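Local coordinates for tail spike protein gp49 (Pseudomonas phage LKA1, PDB 4RU4) that cleaves the O-specific polysaccharide of Pseudomonas as a lyase of the phage tailspike, degrading the host cell envelope during virus entry, at the interface of chains A and B. Coordinates in Å, arbitrary orientation; residue numbers count along the deposited sequence, not the author numbering. Chains: chain A/B, tail spike protein gp49.

Contact 1: the interface of chains A and B. Residues chain A 459-460, 489-491; chain B 455, 483, 485.
A:Ala490 sets its methyl group against both B:Tyr483 and B:Ile485, and this apolar meeting carries the patch. The CB of A:Ala490 lies over one face of the B:Tyr483 ring, 3.8 Å from the ring centroid and offset toward the rim, as a CH-pi contact. The same methyl presses on the end of the isoleucine, with A:Ala490 CB 3.4 Å from B:Ile485 CD1. That is a tight fit for two methyl groups. B:Ile485 holds CG1 anti to its carbonyl carbon (chi1 -71°), which carries this branch, and CD1 at its end, toward the A:Ala490 methyl.

A:Gly491 continues along the tyrosine ring. Its CA is 3.6 Å from B:Tyr483 CD2, so backbone rather than a side chain packs there. B:Tyr483 holds CG between its own backbone N and carbonyl carbon (chi1 57°), which sets the ring beside the A:Ala490-A:Gly491 backbone.

B:Gln455 adds van der Waals contact from a polar group. Its chain is extended and ends near both alanines. The amide oxygen OE1 of B:Gln455 lies 3.8 Å from A:Ala460 CB. The amide nitrogen NE2 of B:Gln455 is 4.0 Å from A:Ala490 CB.

In the fold, the patch joins the parallel beta-helices of neighbouring subunits. A:Ala460 begins strand 460-463, and A:Ala490 and A:Gly491 lie in a loop after strand 484-487. They face B:Gln455 in strand 452-457, B:Ile485 in strand 484-487 and B:Tyr483 just before it.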
ATOM      1  N   GLN A 459     -17.043   2.124   0.682  1.00  6.68           N
ATOM      2  CA  GLN A 459     -16.722   1.487   1.975  1.00  8.54           C
ATOM      3  C   GLN A 459     -17.752   0.424   2.345  1.00  5.57           C
ATOM      4  O   GLN A 459     -18.936   0.588   2.097  1.00  6.51           O
ATOM      5  CB  GLN A 459     -16.735   2.551   3.073  1.00  7.66           C
ATOM      6  CG  GLN A 459     -16.243   2.097   4.427  1.00  7.70           C
ATOM      7  CD  GLN A 459     -16.470   3.195   5.457  1.00 10.65           C
ATOM      8  OE1 GLN A 459     -17.619   3.566   5.750  1.00 10.22           O
ATOM      9  NE2 GLN A 459     -15.379   3.770   5.962  1.00  6.17           N
ATOM     10  N   ALA A 460     -17.294  -0.667   2.941  1.00  5.39           N
ATOM     11  CA  ALA A 460     -18.195  -1.701   3.442  1.00  9.39           C
ATOM     12  C   ALA A 460     -18.355  -1.475   4.946  1.00  9.17           C
ATOM     13  O   ALA A 460     -17.382  -1.398   5.681  1.00  9.41           O
ATOM     14  CB  ALA A 460     -17.616  -3.104   3.153  1.00  4.73           C
ATOM     15  N   LEU A 489     -21.975   2.229  -1.051  1.00  7.48           N
ATOM     16  CA  LEU A 489     -21.741   1.784   0.322  1.00  7.00           C
ATOM     17  C   LEU A 489     -22.410   0.416   0.533  1.00  8.94           C
ATOM     18  O   LEU A 489     -23.554   0.187   0.095  1.00 10.32           O
ATOM     19  CB  LEU A 489     -22.277   2.831   1.333  1.00  7.74           C
ATOM     20  CG  LEU A 489     -21.653   4.231   1.249  1.00  9.16           C
ATOM     21  CD1 LEU A 489     -22.146   5.154   2.393  1.00  6.69           C
ATOM     22  CD2 LEU A 489     -20.121   4.117   1.286  1.00  8.70           C
ATOM     23  N   ALA A 490     -21.701  -0.515   1.155  1.00  9.20           N
ATOM     24  CA  ALA A 490     -22.335  -1.792   1.512  1.00  9.81           C
ATOM     25  C   ALA A 490     -22.622  -1.819   3.016  1.00 11.42           C
ATOM     26  O   ALA A 490     -21.852  -1.258   3.807  1.00 12.28           O
ATOM     27  CB  ALA A 490     -21.445  -2.975   1.108  1.00  8.23           C
ATOM     28  N   GLY A 491     -23.729  -2.452   3.417  1.00  8.44           N
ATOM     29  CA  GLY A 491     -23.963  -2.742   4.822  1.00  7.53           C
ATOM     30  C   GLY A 491     -24.835  -1.750   5.583  1.00 10.16           C
ATOM     31  O   GLY A 491     -24.978  -1.846   6.814  1.00 11.76           O
TER
ATOM     32  N   GLN B 455     -19.566  -8.202  -1.404  1.00  6.44           N
ATOM     33  CA  GLN B 455     -19.407  -6.939  -2.100  1.00  8.30           C
ATOM     34  C   GLN B 455     -18.375  -7.194  -3.203  1.00  8.09           C
ATOM     35  O   GLN B 455     -17.200  -7.385  -2.911  1.00  8.88           O
ATOM     36  CB  GLN B 455     -18.870  -5.847  -1.137  1.00  5.24           C
ATOM     37  CG  GLN B 455     -18.653  -4.468  -1.785  1.00  5.88           C
ATOM     38  CD  GLN B 455     -17.707  -3.575  -0.997  1.00 11.63           C
ATOM     39  OE1 GLN B 455     -16.698  -4.045  -0.451  1.00 10.71           O
ATOM     40  NE2 GLN B 455     -18.036  -2.283  -0.914  1.00  9.98           N
ATOM     41  N   TYR B 483     -26.471  -7.984   2.589  1.00  5.50           N
ATOM     42  CA  TYR B 483     -26.306  -7.413   1.247  1.00  7.67           C
ATOM     43  C   TYR B 483     -25.643  -8.370   0.289  1.00  8.62           C
ATOM     44  O   TYR B 483     -24.852  -9.241   0.681  1.00  7.17           O
ATOM     45  CB  TYR B 483     -25.481  -6.107   1.264  1.00  5.94           C
ATOM     46  CG  TYR B 483     -24.081  -6.219   1.871  1.00  6.88           C
ATOM     47  CD1 TYR B 483     -22.977  -6.557   1.082  1.00  6.75           C
ATOM     48  CD2 TYR B 483     -23.869  -5.960   3.226  1.00  7.28           C
ATOM     49  CE1 TYR B 483     -21.697  -6.631   1.631  1.00  8.60           C
ATOM     50  CE2 TYR B 483     -22.606  -6.044   3.788  1.00  8.36           C
ATOM     51  CZ  TYR B 483     -21.522  -6.366   2.980  1.00  9.23           C
ATOM     52  OH  TYR B 483     -20.271  -6.429   3.530  1.00 11.19           O
ATOM     53  N   ILE B 485     -23.946  -7.498  -3.433  1.00  8.51           N
ATOM     54  CA  ILE B 485     -23.673  -6.323  -4.271  1.00  7.30           C
ATOM     55  C   ILE B 485     -22.673  -6.681  -5.364  1.00  6.17           C
ATOM     56  O   ILE B 485     -21.609  -7.240  -5.077  1.00  7.13           O
ATOM     57  CB  ILE B 485     -23.115  -5.165  -3.398  1.00  4.74           C
ATOM     58  CG1 ILE B 485     -24.232  -4.624  -2.514  1.00  4.80           C
ATOM     59  CG2 ILE B 485     -22.511  -4.038  -4.273  1.00  5.01           C
ATOM     60  CD1 ILE B 485     -23.743  -3.715  -1.356  1.00  8.57           C
TER

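Contact 2: the interface of chains A and B. Residues chain A 344, 346, 362, 390; chain B 310, 312, 337, 355, 359.
This is a polar, partly water-bridged interface between two copies of the tailspike chain. It helps join neighbouring subunits of the deposited trimer.

A direct hydrogen bond runs from the hydroxyl OG1 of A:Thr344 to the amide oxygen OD1 of B:Asn310, at 2.8 Å. The donor lies in the carbonyl plane, on a lone pair, with a C=O...donor angle of 137°. A:Thr344 holds OG1 anti to its carbonyl carbon (chi1 -61°), a rotation that turns the hydroxyl to B:Asn310 OD1 and leaves CG2 beside the same amide. B:Arg312 holds this acceptor from its own side. Its NE and NH2 both bond to B:Asn310 OD1, with NE at 2.9 Å. The oxygen lies at the edge of the guanidinium, in its plane. Three donors therefore grip OD1 and should fix the rotation of the amide.

B:Arg312 also forms a salt bridge, from NH2 to the carboxylate OD1 of B:Asp337, at 2.9 Å. The arginine meets that oxygen from above the carboxylate plane. This bridge probably keeps both charged groups in position.

Water links the remaining groups. The hydroxyl OG1 of A:Thr362 bonds water 1 at 2.6 Å, and B:Arg312 NH1 and B:Arg359 NH2 bond the same water. Water 1 bonds water 2. The phenol OH of A:Tyr390 bonds water 2 at 2.6 Å, and B:Asp337 OD1 bonds it at 2.7 Å.

Two tyrosines complete the packing. A:Tyr346 OH lies 3.5 Å from B:Asn310 CB, with ring and amide planes 83° apart. A:Tyr390 OH comes within 3.4 Å of B:Asp355 OD2, a contact and not an assigned hydrogen bond. The ring and carboxylate planes there are modestly tilted.

In the fold, the site links the parallel beta-helices of two subunits. The chain A groups sit on strands 344-346, 362-364 and 388-390. B:Arg312 and B:Arg359 come from strands 312-314 and 356-359. B:Asn310, B:Asp337 and B:Asp355 lie in loops.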
ATOM      1  N   THR A 344      -0.639  -0.332  11.628  1.00  6.99           N
ATOM      2  CA  THR A 344      -1.661  -0.749  12.585  1.00  5.59           C
ATOM      3  C   THR A 344      -1.683   0.311  13.687  1.00  8.45           C
ATOM      4  O   THR A 344      -0.687   0.521  14.369  1.00  7.38           O
ATOM      5  CB  THR A 344      -1.296  -2.121  13.199  1.00  7.84           C
ATOM      6  OG1 THR A 344      -1.222  -3.096  12.142  1.00  9.67           O
ATOM      7  CG2 THR A 344      -2.373  -2.572  14.202  1.00  7.99           C
ATOM      8  N   TYR A 346      -3.580   1.409  17.015  1.00  5.27           N
ATOM      9  CA  TYR A 346      -4.513   1.267  18.131  1.00  6.12           C
ATOM     10  C   TYR A 346      -4.701   2.615  18.828  1.00  7.58           C
ATOM     11  O   TYR A 346      -3.723   3.222  19.273  1.00  9.19           O
ATOM     12  CB  TYR A 346      -4.008   0.238  19.131  1.00  5.46           C
ATOM     13  CG  TYR A 346      -3.848  -1.163  18.571  1.00  5.35           C
ATOM     14  CD1 TYR A 346      -4.949  -2.029  18.440  1.00  7.07           C
ATOM     15  CD2 TYR A 346      -2.585  -1.635  18.208  1.00  5.23           C
ATOM     16  CE1 TYR A 346      -4.796  -3.340  17.931  1.00  5.28           C
ATOM     17  CE2 TYR A 346      -2.410  -2.921  17.728  1.00  9.11           C
ATOM     18  CZ  TYR A 346      -3.516  -3.775  17.584  1.00 11.77           C
ATOM     19  OH  TYR A 346      -3.293  -5.053  17.105  1.00  7.95           O
ATOM     20  N   THR A 362      -4.945  -0.085   9.525  1.00  7.40           N
ATOM     21  CA  THR A 362      -6.007  -0.643  10.372  1.00  9.33           C
ATOM     22  C   THR A 362      -6.046   0.276  11.591  1.00  8.33           C
ATOM     23  O   THR A 362      -5.014   0.486  12.249  1.00  8.08           O
ATOM     24  CB  THR A 362      -5.668  -2.116  10.784  1.00  6.31           C
ATOM     25  OG1 THR A 362      -5.389  -2.876   9.604  1.00  9.11           O
ATOM     26  CG2 THR A 362      -6.840  -2.792  11.495  1.00  4.81           C
ATOM     27  N   TYR A 390     -12.208   0.165  13.001  0.52  7.50           N
ATOM     28  CA  TYR A 390     -12.893  -0.560  14.068  0.52  8.02           C
ATOM     29  C   TYR A 390     -13.223   0.393  15.218  0.52  5.57           C
ATOM     30  O   TYR A 390     -12.335   1.076  15.704  0.52  6.83           O
ATOM     31  CB  TYR A 390     -11.977  -1.658  14.667  0.52  5.39           C
ATOM     32  CG  TYR A 390     -11.586  -2.822  13.771  0.52  7.74           C
ATOM     33  CD1 TYR A 390     -12.543  -3.640  13.178  0.52  9.93           C
ATOM     34  CD2 TYR A 390     -10.245  -3.136  13.561  0.52  6.01           C
ATOM     35  CE1 TYR A 390     -12.166  -4.709  12.369  0.52  9.93           C
ATOM     36  CE2 TYR A 390      -9.867  -4.198  12.767  0.52  5.05           C
ATOM     37  CZ  TYR A 390     -10.827  -4.980  12.177  0.52  7.29           C
ATOM     38  OH  TYR A 390     -10.436  -6.027  11.385  0.52  7.75           O
TER
ATOM     39  N   ASN B 310      -2.476  -9.611  14.393  1.00  5.61           N
ATOM     40  CA  ASN B 310      -1.669  -8.439  13.998  1.00  5.32           C
ATOM     41  C   ASN B 310      -0.309  -8.861  13.488  1.00  8.07           C
ATOM     42  O   ASN B 310       0.698  -8.211  13.751  1.00  6.70           O
ATOM     43  CB  ASN B 310      -1.531  -7.377  15.115  1.00  5.32           C
ATOM     44  CG  ASN B 310      -0.962  -6.037  14.591  1.00  6.78           C
ATOM     45  OD1 ASN B 310      -1.275  -5.608  13.477  1.00  6.15           O
ATOM     46  ND2 ASN B 310      -0.073  -5.417  15.371  1.00  6.43           N
ATOM     47  N   ARG B 312       1.818  -9.184  10.132  1.00  5.07           N
ATOM     48  CA  ARG B 312       1.725  -8.506   8.852  1.00  4.97           C
ATOM     49  C   ARG B 312       2.864  -8.945   7.930  1.00  6.70           C
ATOM     50  O   ARG B 312       4.027  -8.801   8.283  1.00  5.07           O
ATOM     51  CB  ARG B 312       1.766  -6.988   9.085  1.00  6.83           C
ATOM     52  CG  ARG B 312       0.804  -6.539  10.168  1.00  7.11           C
ATOM     53  CD  ARG B 312      -0.656  -6.641   9.658  1.00  8.54           C
ATOM     54  NE  ARG B 312      -1.588  -6.199  10.694  1.00  9.87           N
ATOM     55  CZ  ARG B 312      -2.912  -6.129  10.524  1.00  8.21           C
ATOM     56  NH1 ARG B 312      -3.460  -6.480   9.364  1.00  4.99           N
ATOM     57  NH2 ARG B 312      -3.685  -5.697  11.513  1.00  7.98           N
ATOM     58  N   ASP B 337      -7.192 -10.680  12.117  1.00  5.52           N
ATOM     59  CA  ASP B 337      -6.621  -9.343  11.978  1.00  6.38           C
ATOM     60  C   ASP B 337      -5.180  -9.480  11.500  1.00  5.72           C
ATOM     61  O   ASP B 337      -4.251  -8.952  12.100  1.00  6.58           O
ATOM     62  CB  ASP B 337      -6.676  -8.555  13.309  1.00  7.39           C
ATOM     63  CG  ASP B 337      -6.305  -7.082  13.142  1.00  9.77           C
ATOM     64  OD1 ASP B 337      -6.413  -6.552  12.012  1.00  9.05           O
ATOM     65  OD2 ASP B 337      -5.907  -6.445  14.143  1.00 11.91           O
ATOM     66  N   ASP B 355     -11.218 -11.726   9.833  1.00  7.21           N
ATOM     67  CA  ASP B 355     -10.646 -10.400   9.559  1.00  6.47           C
ATOM     68  C   ASP B 355      -9.266 -10.494   8.901  1.00  8.24           C
ATOM     69  O   ASP B 355      -8.242 -10.121   9.493  1.00  8.17           O
ATOM     70  CB  ASP B 355     -10.602  -9.533  10.837  1.00  5.49           C
ATOM     71  CG  ASP B 355     -11.998  -9.218  11.370  1.00 12.15           C
ATOM     72  OD1 ASP B 355     -12.984  -9.410  10.622  1.00  9.65           O
ATOM     73  OD2 ASP B 355     -12.112  -8.793  12.542  1.00 12.68           O
ATOM     74  N   ARG B 359      -3.726  -6.755   0.387  1.00  5.81           N
ATOM     75  CA  ARG B 359      -3.773  -5.371  -0.089  1.00  7.63           C
ATOM     76  C   ARG B 359      -2.642  -5.101  -1.062  1.00  7.95           C
ATOM     77  O   ARG B 359      -1.469  -5.269  -0.704  1.00  6.37           O
ATOM     78  CB  ARG B 359      -3.623  -4.388   1.067  1.00  7.46           C
ATOM     79  CG  ARG B 359      -4.612  -4.612   2.213  1.00  8.24           C
ATOM     80  CD  ARG B 359      -4.325  -3.635   3.358  1.00 12.42           C
ATOM     81  NE  ARG B 359      -5.472  -3.509   4.257  1.00 16.39           N
ATOM     82  CZ  ARG B 359      -5.530  -3.966   5.506  1.00 22.69           C
ATOM     83  NH1 ARG B 359      -4.486  -4.576   6.063  1.00 24.17           N
ATOM     84  NH2 ARG B 359      -6.642  -3.789   6.219  1.00 24.07           N
TER
HETATM   85  O   HOH W   1      -6.236  -5.243   8.916  1.00 16.66           O
HETATM   86  O   HOH W   2      -8.267  -6.597  10.064  1.00 18.02           O

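Contact 1 and contact 2 lie on the same interface of chains A and B, with the centres of their C-alpha atoms about 19 Å apart. They share no residues and no strands. Both fall in the pectin lyase-like region, contact 1 nearer the C-terminus. The two differ in kind: contact 1 is mainly apolar, whereas contact 2 joins the chains by a direct hydrogen bond and bridging waters. Together they probably help hold the subunits side by side at two levels along the spike, which may keep the trimer in register.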